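Local structure of multi-copper Oxidase CueO (6EVG) at residues G35-V41 / V76-N82; P66-N72 / G148-D154; H93-V97 / V119-P124; A125-W129 / G267-E271. The protein oxidises phenolic substrates, including lignin model compounds and lignosulfonate, as a laccase-like copper enzyme, probably passing the electrons on to dioxygen. All coordinates share one frame; numbering follows the deposited sequence.

Interaction 1 of 4, residues G35-V41 / V76-N82; sequences GVVKLKV and VTLSVEN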
# COMPACT_ATOMS: atom_id res chain seq x y z
N GLY A 35 -6.67 15.33 -20.88
CA GLY A 35 -5.66 15.04 -19.88
C GLY A 35 -6.20 14.75 -18.49
O GLY A 35 -5.43 14.77 -17.53
N VAL A 36 -7.50 14.51 -18.38
CA VAL A 36 -8.17 14.39 -17.07
C VAL A 36 -8.42 12.90 -16.75
O VAL A 36 -8.81 12.14 -17.63
CB VAL A 36 -9.49 15.16 -17.09
CG1 VAL A 36 -10.18 15.06 -15.76
CG2 VAL A 36 -9.21 16.63 -17.40
N VAL A 37 -8.26 12.58 -15.47
CA VAL A 37 -8.72 11.34 -14.85
C VAL A 37 -9.73 11.72 -13.78
O VAL A 37 -9.37 12.40 -12.82
CB VAL A 37 -7.53 10.57 -14.25
CG1 VAL A 37 -8.03 9.37 -13.43
CG2 VAL A 37 -6.58 10.09 -15.33
N LYS A 38 -10.97 11.24 -13.92
CA LYS A 38 -12.03 11.57 -12.98
C LYS A 38 -12.22 10.48 -11.93
O LYS A 38 -12.38 9.29 -12.27
CB LYS A 38 -13.32 11.80 -13.76
CG LYS A 38 -13.31 12.99 -14.69
CD LYS A 38 -14.60 13.21 -15.51
CE LYS A 38 -14.38 14.32 -16.51
NZ LYS A 38 -15.64 14.55 -17.24
N LEU A 39 -12.18 10.89 -10.65
CA LEU A 39 -12.26 9.96 -9.51
C LEU A 39 -13.30 10.47 -8.54
O LEU A 39 -13.11 11.49 -7.90
CB LEU A 39 -10.91 9.88 -8.80
CG LEU A 39 -9.73 9.45 -9.68
CD1 LEU A 39 -8.41 9.68 -8.91
CD2 LEU A 39 -9.85 7.97 -10.07
N LYS A 40 -14.41 9.77 -8.37
CA LYS A 40 -15.51 10.21 -7.53
C LYS A 40 -15.61 9.27 -6.33
O LYS A 40 -15.92 8.08 -6.48
CB LYS A 40 -16.82 10.25 -8.30
CG LYS A 40 -17.99 10.75 -7.41
CD LYS A 40 -19.31 10.75 -8.13
CE LYS A 40 -20.47 11.10 -7.20
NZ LYS A 40 -21.69 11.19 -8.06
N VAL A 41 -15.38 9.82 -5.15
CA VAL A 41 -15.47 9.05 -3.89
C VAL A 41 -16.94 9.03 -3.47
O VAL A 41 -17.61 10.09 -3.45
CB VAL A 41 -14.57 9.68 -2.81
CG1 VAL A 41 -14.62 8.84 -1.57
CG2 VAL A 41 -13.13 9.86 -3.34
N VAL A 76 -1.19 15.24 -16.07
CA VAL A 76 -2.53 14.75 -15.86
C VAL A 76 -3.21 15.57 -14.79
O VAL A 76 -2.61 15.92 -13.77
CB VAL A 76 -2.51 13.28 -15.40
CG1 VAL A 76 -1.76 12.98 -14.13
CG2 VAL A 76 -3.87 12.66 -15.17
N THR A 77 -4.49 15.85 -15.00
CA THR A 77 -5.35 16.42 -13.97
C THR A 77 -6.03 15.26 -13.24
O THR A 77 -6.80 14.51 -13.87
CB THR A 77 -6.37 17.36 -14.53
OG1 THR A 77 -5.69 18.44 -15.18
CG2 THR A 77 -7.27 17.92 -13.42
N LEU A 78 -5.76 15.12 -11.94
CA LEU A 78 -6.43 14.11 -11.11
C LEU A 78 -7.63 14.79 -10.48
O LEU A 78 -7.51 15.49 -9.48
CB LEU A 78 -5.45 13.54 -10.07
CG LEU A 78 -4.24 12.81 -10.66
CD1 LEU A 78 -3.23 12.46 -9.59
CD2 LEU A 78 -4.64 11.55 -11.42
N SER A 79 -8.78 14.63 -11.14
CA SER A 79 -10.00 15.34 -10.78
C SER A 79 -10.77 14.53 -9.78
O SER A 79 -11.47 13.57 -10.16
CB SER A 79 -10.84 15.62 -12.01
OG SER A 79 -12.00 16.31 -11.68
N VAL A 80 -10.70 14.89 -8.49
CA VAL A 80 -11.29 14.14 -7.40
C VAL A 80 -12.58 14.83 -6.96
O VAL A 80 -12.58 16.01 -6.60
CB VAL A 80 -10.34 14.01 -6.21
CG1 VAL A 80 -10.96 13.14 -5.11
CG2 VAL A 80 -8.98 13.44 -6.65
N GLU A 81 -13.68 14.15 -6.97
CA GLU A 81 -14.96 14.67 -6.46
C GLU A 81 -15.35 13.90 -5.21
O GLU A 81 -15.33 12.66 -5.20
CB GLU A 81 -16.03 14.48 -7.50
CG GLU A 81 -17.39 14.90 -7.10
CD GLU A 81 -18.46 14.80 -8.18
OE1 GLU A 81 -18.17 14.58 -9.36
OE2 GLU A 81 -19.64 15.00 -7.85
N ASN A 82 -15.70 14.64 -4.15
CA ASN A 82 -16.20 14.03 -2.93
C ASN A 82 -17.69 13.96 -2.96
O ASN A 82 -18.38 14.95 -2.74
CB ASN A 82 -15.72 14.80 -1.71
CG ASN A 82 -16.17 14.17 -0.42
OD1 ASN A 82 -16.78 13.08 -0.45
ND2 ASN A 82 -15.86 14.77 0.72
O HOH W 1 -4.93 18.03 -17.92

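Interaction 2 of 4, residues P66-N72 / G148-D154; sequences PLVRLKN and GLMVVTD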
# COMPACT_ATOMS: atom_id res chain seq x y z
N PRO A 66 -10.61 2.24 -9.63
CA PRO A 66 -9.93 1.91 -10.88
C PRO A 66 -8.43 1.69 -10.69
O PRO A 66 -7.85 2.11 -9.68
CB PRO A 66 -10.17 3.13 -11.74
CG PRO A 66 -10.25 4.26 -10.74
CD PRO A 66 -10.97 3.64 -9.57
N LEU A 67 -7.82 1.11 -11.73
CA LEU A 67 -6.36 1.17 -11.93
C LEU A 67 -6.11 2.28 -12.94
O LEU A 67 -6.53 2.18 -14.10
CB LEU A 67 -5.80 -0.17 -12.36
CG LEU A 67 -4.25 -0.19 -12.47
CD1 LEU A 67 -3.68 -1.51 -12.05
CD2 LEU A 67 -3.75 0.26 -13.81
N VAL A 68 -5.52 3.36 -12.46
CA VAL A 68 -5.15 4.52 -13.27
C VAL A 68 -3.76 4.27 -13.83
O VAL A 68 -2.82 4.03 -13.08
CB VAL A 68 -5.19 5.81 -12.44
CG1 VAL A 68 -4.77 7.00 -13.29
CG2 VAL A 68 -6.54 6.01 -11.81
N ARG A 69 -3.61 4.28 -15.17
CA ARG A 69 -2.31 4.07 -15.80
C ARG A 69 -1.81 5.38 -16.39
O ARG A 69 -2.52 6.00 -17.21
CB ARG A 69 -2.41 3.00 -16.85
CG ARG A 69 -1.04 2.64 -17.42
CD ARG A 69 -1.04 1.24 -18.04
NE ARG A 69 -1.79 1.32 -19.21
CZ ARG A 69 -2.25 0.26 -19.95
NH1 ARG A 69 -2.03 -1.02 -19.60
NH2 ARG A 69 -2.88 0.49 -21.08
N LEU A 70 -0.67 5.84 -15.91
CA LEU A 70 -0.04 7.08 -16.28
C LEU A 70 1.30 6.83 -16.91
O LEU A 70 2.07 5.97 -16.48
CB LEU A 70 0.16 7.92 -15.04
CG LEU A 70 -1.12 8.26 -14.25
CD1 LEU A 70 -0.76 9.05 -13.02
CD2 LEU A 70 -2.16 8.94 -15.07
N LYS A 71 1.63 7.62 -17.93
CA LYS A 71 2.90 7.53 -18.63
C LYS A 71 3.91 8.48 -18.01
O LYS A 71 3.60 9.65 -17.78
CB LYS A 71 2.75 7.83 -20.08
CG LYS A 71 1.89 6.84 -20.82
CD LYS A 71 1.77 7.13 -22.29
CE LYS A 71 0.90 8.31 -22.55
NZ LYS A 71 0.38 8.24 -23.96
N ASN A 72 5.14 8.01 -17.75
CA ASN A 72 6.17 8.89 -17.33
C ASN A 72 6.29 10.01 -18.35
O ASN A 72 6.21 9.79 -19.58
CB ASN A 72 7.50 8.14 -17.20
CG ASN A 72 8.50 8.89 -16.38
OD1 ASN A 72 8.17 9.54 -15.39
ND2 ASN A 72 9.76 8.83 -16.86
N GLY A 148 -7.76 3.14 -4.75
CA GLY A 148 -7.56 2.77 -6.16
C GLY A 148 -6.07 2.51 -6.39
O GLY A 148 -5.28 2.67 -5.49
N LEU A 149 -5.77 2.11 -7.62
CA LEU A 149 -4.42 1.71 -8.00
C LEU A 149 -3.88 2.69 -9.03
O LEU A 149 -4.64 3.29 -9.78
CB LEU A 149 -4.42 0.27 -8.55
CG LEU A 149 -5.00 -0.76 -7.63
CD1 LEU A 149 -5.00 -2.13 -8.29
CD2 LEU A 149 -4.27 -0.82 -6.28
N MET A 150 -2.55 2.84 -9.08
CA MET A 150 -1.93 3.82 -9.97
C MET A 150 -0.61 3.34 -10.49
O MET A 150 0.36 3.32 -9.71
CB MET A 150 -1.80 5.17 -9.23
CG MET A 150 -1.27 6.28 -10.10
SD MET A 150 -1.41 7.93 -9.33
CE MET A 150 -3.12 8.30 -9.55
N VAL A 151 -0.56 2.91 -11.74
CA VAL A 151 0.66 2.47 -12.38
C VAL A 151 1.31 3.62 -13.13
O VAL A 151 0.63 4.30 -13.91
CB VAL A 151 0.37 1.28 -13.33
CG1 VAL A 151 1.58 0.99 -14.21
CG2 VAL A 151 -0.04 0.06 -12.53
N VAL A 152 2.60 3.83 -12.90
CA VAL A 152 3.42 4.68 -13.75
C VAL A 152 4.21 3.76 -14.67
O VAL A 152 4.93 2.88 -14.18
CB VAL A 152 4.38 5.59 -12.95
CG1 VAL A 152 5.31 6.33 -13.89
CG2 VAL A 152 3.56 6.58 -12.12
N THR A 153 4.09 3.94 -15.96
CA THR A 153 4.80 3.16 -16.98
C THR A 153 5.69 4.06 -17.79
O THR A 153 5.34 5.19 -18.09
CB THR A 153 3.86 2.37 -17.85
OG1 THR A 153 4.66 1.54 -18.71
CG2 THR A 153 2.90 3.22 -18.62
N ASP A 154 6.80 3.48 -18.26
CA ASP A 154 7.67 4.16 -19.19
C ASP A 154 7.68 3.50 -20.55
O ASP A 154 8.48 3.88 -21.39
CB ASP A 154 9.13 4.27 -18.66
CG ASP A 154 9.79 2.93 -18.40
OD1 ASP A 154 9.21 1.90 -18.81
OD2 ASP A 154 10.92 2.93 -17.79

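Interaction 3 of 4, residues H93-V97 / V119-P124; sequences HGLFV and VKIQQP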
# COMPACT_ATOMS: atom_id res chain seq x y z
N HIS A 93 -0.08 7.53 -2.94
CA HIS A 93 0.88 6.65 -2.21
C HIS A 93 1.81 5.98 -3.22
O HIS A 93 1.47 4.98 -3.84
CB HIS A 93 0.05 5.68 -1.40
CG HIS A 93 0.81 4.87 -0.39
ND1 HIS A 93 0.22 4.54 0.83
CD2 HIS A 93 2.03 4.29 -0.47
CE1 HIS A 93 1.07 3.76 1.47
NE2 HIS A 93 2.17 3.57 0.72
N GLY A 94 3.00 6.57 -3.36
CA GLY A 94 3.99 6.17 -4.32
C GLY A 94 4.22 7.10 -5.47
O GLY A 94 5.21 7.00 -6.19
N LEU A 95 3.31 8.06 -5.66
CA LEU A 95 3.50 9.06 -6.71
C LEU A 95 4.47 10.12 -6.25
O LEU A 95 4.52 10.46 -5.06
CB LEU A 95 2.13 9.70 -7.07
CG LEU A 95 2.01 10.32 -8.44
CD1 LEU A 95 2.10 9.21 -9.53
CD2 LEU A 95 0.72 11.09 -8.58
N PHE A 96 5.30 10.62 -7.18
CA PHE A 96 6.27 11.68 -6.81
C PHE A 96 5.66 13.03 -7.15
O PHE A 96 5.57 13.43 -8.32
CB PHE A 96 7.58 11.54 -7.54
CG PHE A 96 8.50 10.41 -7.12
CD1 PHE A 96 8.07 9.28 -6.44
CD2 PHE A 96 9.83 10.47 -7.49
CE1 PHE A 96 8.98 8.25 -6.12
CE2 PHE A 96 10.71 9.45 -7.16
CZ PHE A 96 10.28 8.36 -6.48
N VAL A 97 5.26 13.75 -6.09
CA VAL A 97 4.69 15.10 -6.21
C VAL A 97 5.18 15.95 -5.05
O VAL A 97 5.40 15.45 -3.95
CB VAL A 97 3.14 15.11 -6.24
CG1 VAL A 97 2.60 14.50 -7.52
CG2 VAL A 97 2.52 14.48 -5.00
N VAL A 119 -0.68 17.19 -12.12
CA VAL A 119 0.61 16.52 -11.86
C VAL A 119 1.36 16.27 -13.13
O VAL A 119 0.81 15.75 -14.09
CB VAL A 119 0.39 15.17 -11.10
CG1 VAL A 119 1.67 14.42 -10.96
CG2 VAL A 119 -0.36 15.41 -9.79
N LYS A 120 2.65 16.53 -13.09
CA LYS A 120 3.57 16.22 -14.16
C LYS A 120 4.42 15.05 -13.70
O LYS A 120 5.24 15.19 -12.78
CB LYS A 120 4.41 17.45 -14.48
CG LYS A 120 5.27 17.25 -15.72
CD LYS A 120 6.18 18.44 -16.03
CE LYS A 120 5.48 19.64 -16.52
NZ LYS A 120 6.43 20.72 -16.88
N ILE A 121 4.22 13.90 -14.30
CA ILE A 121 4.85 12.64 -13.84
C ILE A 121 6.30 12.56 -14.28
O ILE A 121 6.59 12.70 -15.46
CB ILE A 121 4.05 11.45 -14.39
CG1 ILE A 121 2.56 11.50 -14.00
CG2 ILE A 121 4.71 10.16 -13.96
CD1 ILE A 121 2.24 11.37 -12.56
N GLN A 122 7.20 12.32 -13.31
CA GLN A 122 8.61 12.05 -13.66
C GLN A 122 9.18 11.22 -12.52
O GLN A 122 9.57 11.73 -11.47
CB GLN A 122 9.40 13.33 -13.89
CG GLN A 122 10.80 13.04 -14.37
CD GLN A 122 11.68 14.22 -14.62
OE1 GLN A 122 11.24 15.29 -15.09
NE2 GLN A 122 12.98 14.07 -14.33
N GLN A 123 9.17 9.89 -12.69
CA GLN A 123 9.59 8.98 -11.64
C GLN A 123 9.82 7.59 -12.24
O GLN A 123 9.31 7.29 -13.32
CB GLN A 123 8.57 8.90 -10.50
CG GLN A 123 7.26 8.25 -10.91
CD GLN A 123 6.28 8.35 -9.78
OE1 GLN A 123 5.52 9.33 -9.67
NE2 GLN A 123 6.31 7.36 -8.88
N PRO A 124 10.47 6.68 -11.51
CA PRO A 124 10.61 5.31 -12.00
C PRO A 124 9.29 4.61 -12.15
O PRO A 124 8.38 4.76 -11.34
CB PRO A 124 11.49 4.65 -10.93
CG PRO A 124 12.30 5.77 -10.31
CD PRO A 124 11.30 6.94 -10.30
O HOH W 2 5.93 11.89 -10.77
O HOH W 3 5.64 15.62 -10.04

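Interaction 4 of 4, residues A125-W129 / G267-E271; sequences ASFNW and GERYE. With EDO (1,2-ethanediol), chain D.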
# COMPACT_ATOMS: atom_id res chain seq x y z
N ALA A 125 9.22 3.77 -13.19
CA ALA A 125 8.06 2.91 -13.41
C ALA A 125 7.77 2.09 -12.16
O ALA A 125 8.68 1.51 -11.56
CB ALA A 125 8.35 2.00 -14.60
N SER A 126 6.50 2.04 -11.77
CA SER A 126 6.13 1.51 -10.45
C SER A 126 4.66 1.30 -10.34
O SER A 126 3.84 1.87 -11.08
CB SER A 126 6.63 2.48 -9.37
OG SER A 126 6.25 3.83 -9.64
N PHE A 127 4.30 0.47 -9.37
CA PHE A 127 2.92 0.12 -8.99
C PHE A 127 2.60 0.81 -7.67
O PHE A 127 3.11 0.42 -6.63
CB PHE A 127 2.80 -1.41 -8.89
CG PHE A 127 1.48 -1.91 -8.41
CD1 PHE A 127 0.27 -1.55 -9.00
CD2 PHE A 127 1.37 -2.83 -7.38
CE1 PHE A 127 -0.93 -2.07 -8.57
CE2 PHE A 127 0.17 -3.32 -6.93
CZ PHE A 127 -0.98 -2.97 -7.55
N ASN A 128 1.77 1.83 -7.78
CA ASN A 128 1.40 2.74 -6.68
C ASN A 128 -0.07 2.62 -6.39
O ASN A 128 -0.80 1.85 -7.06
CB ASN A 128 1.87 4.16 -7.01
CG ASN A 128 3.32 4.14 -7.44
OD1 ASN A 128 4.19 3.77 -6.64
ND2 ASN A 128 3.57 4.53 -8.67
N TRP A 129 -0.58 3.41 -5.45
CA TRP A 129 -2.00 3.34 -5.11
C TRP A 129 -2.44 4.64 -4.46
O TRP A 129 -1.64 5.56 -4.29
CB TRP A 129 -2.34 2.10 -4.28
CG TRP A 129 -1.80 2.08 -2.89
CD1 TRP A 129 -0.52 2.14 -2.46
CD2 TRP A 129 -2.60 1.85 -1.72
NE1 TRP A 129 -0.47 1.98 -1.09
CE2 TRP A 129 -1.75 1.82 -0.61
CE3 TRP A 129 -3.97 1.68 -1.50
CZ2 TRP A 129 -2.23 1.59 0.69
CZ3 TRP A 129 -4.46 1.46 -0.25
CH2 TRP A 129 -3.57 1.40 0.86
N GLY A 267 0.10 -1.29 2.89
CA GLY A 267 0.73 -0.23 2.12
C GLY A 267 1.84 -0.63 1.21
O GLY A 267 2.17 0.13 0.28
N GLU A 268 2.44 -1.80 1.42
CA GLU A 268 3.48 -2.31 0.54
C GLU A 268 2.89 -2.89 -0.72
O GLU A 268 1.78 -3.43 -0.74
CB GLU A 268 4.32 -3.40 1.23
CG GLU A 268 5.18 -2.94 2.39
CD GLU A 268 6.14 -4.09 2.77
OE1 GLU A 268 5.70 -4.98 3.53
OE2 GLU A 268 7.29 -4.06 2.27
N ARG A 269 3.74 -2.82 -1.75
CA ARG A 269 3.44 -3.46 -3.04
C ARG A 269 4.61 -4.32 -3.45
O ARG A 269 5.77 -3.93 -3.30
CB ARG A 269 3.18 -2.44 -4.18
CG ARG A 269 1.91 -1.61 -4.03
CD ARG A 269 2.06 -0.39 -3.14
NE ARG A 269 2.88 0.62 -3.77
CZ ARG A 269 3.56 1.55 -3.12
NH1 ARG A 269 3.57 1.60 -1.78
NH2 ARG A 269 4.24 2.48 -3.81
N TYR A 270 4.31 -5.47 -4.08
CA TYR A 270 5.33 -6.26 -4.75
C TYR A 270 4.74 -6.74 -6.09
O TYR A 270 3.59 -7.20 -6.14
CB TYR A 270 5.74 -7.49 -3.94
CG TYR A 270 6.53 -7.13 -2.70
CD1 TYR A 270 7.90 -6.93 -2.77
CD2 TYR A 270 5.91 -6.93 -1.48
CE1 TYR A 270 8.63 -6.59 -1.62
CE2 TYR A 270 6.63 -6.59 -0.34
CZ TYR A 270 7.97 -6.41 -0.44
OH TYR A 270 8.73 -6.01 0.68
N GLU A 271 5.57 -6.66 -7.13
CA GLU A 271 5.21 -7.28 -8.43
C GLU A 271 6.00 -8.58 -8.55
O GLU A 271 7.24 -8.57 -8.35
CB GLU A 271 5.52 -6.35 -9.58
CG GLU A 271 4.87 -4.98 -9.51
CD GLU A 271 5.10 -4.13 -10.73
OE1 GLU A 271 4.97 -4.64 -11.84
OE2 GLU A 271 5.46 -2.96 -10.56
C1 EDO D . 10.29 -5.19 4.10
O1 EDO D . 9.12 -4.42 4.32
C2 EDO D . 11.11 -5.26 5.37
O2 EDO D . 10.45 -5.98 6.42
O HOH W 4 6.47 -1.25 -8.67

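Interaction 1 of 4, residues G35-V41 / V76-N82
Gly35 O takes three approaches: Thr77 N donates to it at 2.9 Å, water 1 gives it a weak bond at 3.3 Å, and the CA-H of Val76 also points at it. The same water lies 2.9 Å from Thr77 OG1, tying the threonine hydroxyl back to the start of the ladder. Gly35 itself sits at a positive phi (81°), where a CB would press on the carbonyl of the preceding residue. From there 36-41 and 76-82 run parallel, 19° apart, and five more backbone bonds follow; Val37 N, Leu39 N and Val41 N all donate across to 76-82. The side chains fall on two faces. On the inner one, Val76 holds CG1 between its backbone N and carbonyl carbon (chi1 59°), which leaves CG2 to meet Val37 CG2 at 3.7 Å. Leu78 CD2 reaches Val37 CB at 4.2 Å, and Leu39 and Val80 continue this face, both touching Trp92. The outer face is more polar. Val36 CG1 covers Ser79 CB at 3.8 Å, while Lys40 and Glu81 lie alongside each other as extended chains. Their methylenes and carboxylate pack together, with Lys40 CE 4.0 Å from Glu81 OE2, whereas Lys40 NZ stays 4.3 Å from that oxygen, too far for a salt bridge. Asn82 turns its amide elsewhere, ND2 toward the carbonyl of Glu86. One apolar and one polar face on a parallel pair at the centre of a four-stranded sheet is the pattern of the outer layer of a cupredoxin beta sandwich, the Greek-key module of multicopper oxidases.

Interaction 2 of 4, residues P66-N72 / G148-D154
Pro66-Asn72 and Gly148-Asp154 pair in parallel, their strands inclined by 18° and 4.4 Å apart at closest approach, with six backbone bonds running from Leu149 N to Pro66 O through to Asn72 N to Thr153 O; of these, Val68 N meets Leu149 O at 2.8 Å. Leu67 carries one face of the pair. Its CG lies 4.0 Å from Leu149 CB, and its CD2 meets Val151 CG2 at 3.9 Å, so the branched end straddles the two neighbours; Leu149 continues this layer to Pro172 and Val174 of strand 170-178. Arg69, on the same face, contributes its aliphatic part, CG touching Thr153 CG2 at 4.2 Å, before the chain bends and sends its guanidinium to a salt bridge with Glu30. Thr153 is turned with OG1 anti to its N (chi1 -174°), so that the hydroxyl can accept from Gly155 N while CG2 lies against Leu70 O at 3.6 Å. On the other face Leu70 crosses Met150, CD1 to SD at 3.9 Å, and the thioether bends onward to place CE 4.3 Å from Val68 CG1. Strand 126-131 flanks 148-153 on its far side, and Phe130 touches both Val68 and Met150. Every hydrogen bond across the pair is between backbone atoms, while the side chains meet through carbon and sulfur alone; Asp154, like Arg69, finds its charged partner beyond it, in Arg160. This implies a cohesion resting on the peptide ladder, the apolar layer of Val68, Leu70, Met150 and Val152, and the apolar Leu67, Leu149 and Val151 of the other face, which turns polar toward Lys71 and Thr153.

Interaction 3 of 4, residues H93-V97 / V119-P124
Gln123 supplies both direct hydrogen bonds to the loop of Gly94 and Phe96. NE2 donates to Gly94 O at 2.9 Å, close to its own amide plane, and OE1 accepts from Phe96 N at 2.8 Å, with the donor 41° above the carbonyl plane. Water-mediated links add to these: water 2 donates to Gln123 OE1 and Phe96 O and accepts from Gln122 N, and water 3 joins Phe96 O to Lys120 O. A CH-pi contact completes the grip, Gln123 CB lying over one face of the Phe96 ring, 3.8 Å from its centroid. With CG between the backbone N and carbonyl carbon (chi1 68°), the glutamine can cross the ring and still bring its amide to the loop. Apolar contacts form the rest: Leu95 CD1 meets Ile121 CD1 at 3.7 Å, nearly at right angles, and Val97 CG1 meets Val119 CG1 at 3.6 Å. Replaced by an alanine, Gln123 would lose its amide, and Gly94 O and Phe96 N would probably be left without these mates, with the loop less firmly placed. Gripped at both ends, the buried amide has its flip fixed and holds the loop that follows His93 through one donor and one acceptor.

Interaction 4 of 4, residues A125-W129 / G267-E271
Arg269 reaches across to Phe127, Asn128 and Trp129 with a chain bent at its second and third torsions, and its guanidinium is spread between them. NE donates almost straight to a lone pair of Phe127 O, 2.9 Å away and in the guanidinium plane. NH2 meets a lone pair of Asn128 OD1 at 3.1 Å, the amide and guanidinium planes being turned 62° apart; Asn128 is itself steadied through ND2, which donates to Ser126 OG. NH1 turns back to Gly267 O of its own segment at 2.9 Å. Trp129 brings CD1 over one face of the guanidinium, its ring inclined by 48°, while the Phe127 ring takes the aliphatic part, CD2 lying 3.6 Å from Arg269 CG. Beside this, water 4 links Phe127 N to OE2 of Glu271, and OE1 of that residue is salt-bridged to Arg221. NH2 of Arg269 also pairs with Asp462, which would probably offset the buried charge. A leucine at Arg269 would be likely to leave Phe127 O, Asn128 OD1 and the Asp462 carboxylate without their cationic partner. On the far side of its segment, Glu268 OE2 is salt-bridged to Lys461 and accepts from 1,2-ethanediol, probably from the crystallisation liquor. An arginine joining strand 126-131 to strand 269-275 of another sheet marks this as a buried interface between successive cupredoxin modules, beside the cluster of His93 and His131 that Trp129 touches.

Interactions 1 and 2 belong to the two facing sheets of one sandwich, their centres 13 Å apart, and meet where Leu39 CD2 packs on Pro66 CG at 3.8 Å and Leu78 CD2 on Met150 CE. Interaction 3 closes the sandwich's side: Asn72 OD1 lies 2.9 Å from Gln123 N, and Leu95 CD1 lies 3.7 Å from Met150 SD. Strand 126-131 then carries the sheet of interaction 2 into interaction 4, whose centre is 10 Å away, Met150 O lying 2.8 Å from Asn128 N. Interactions 3 and 4 join at His93 O and Trp129 N. Gly267 of interaction 4 lies about 12 Å from the bound copper ion, the site of His434, Cys490 and His495.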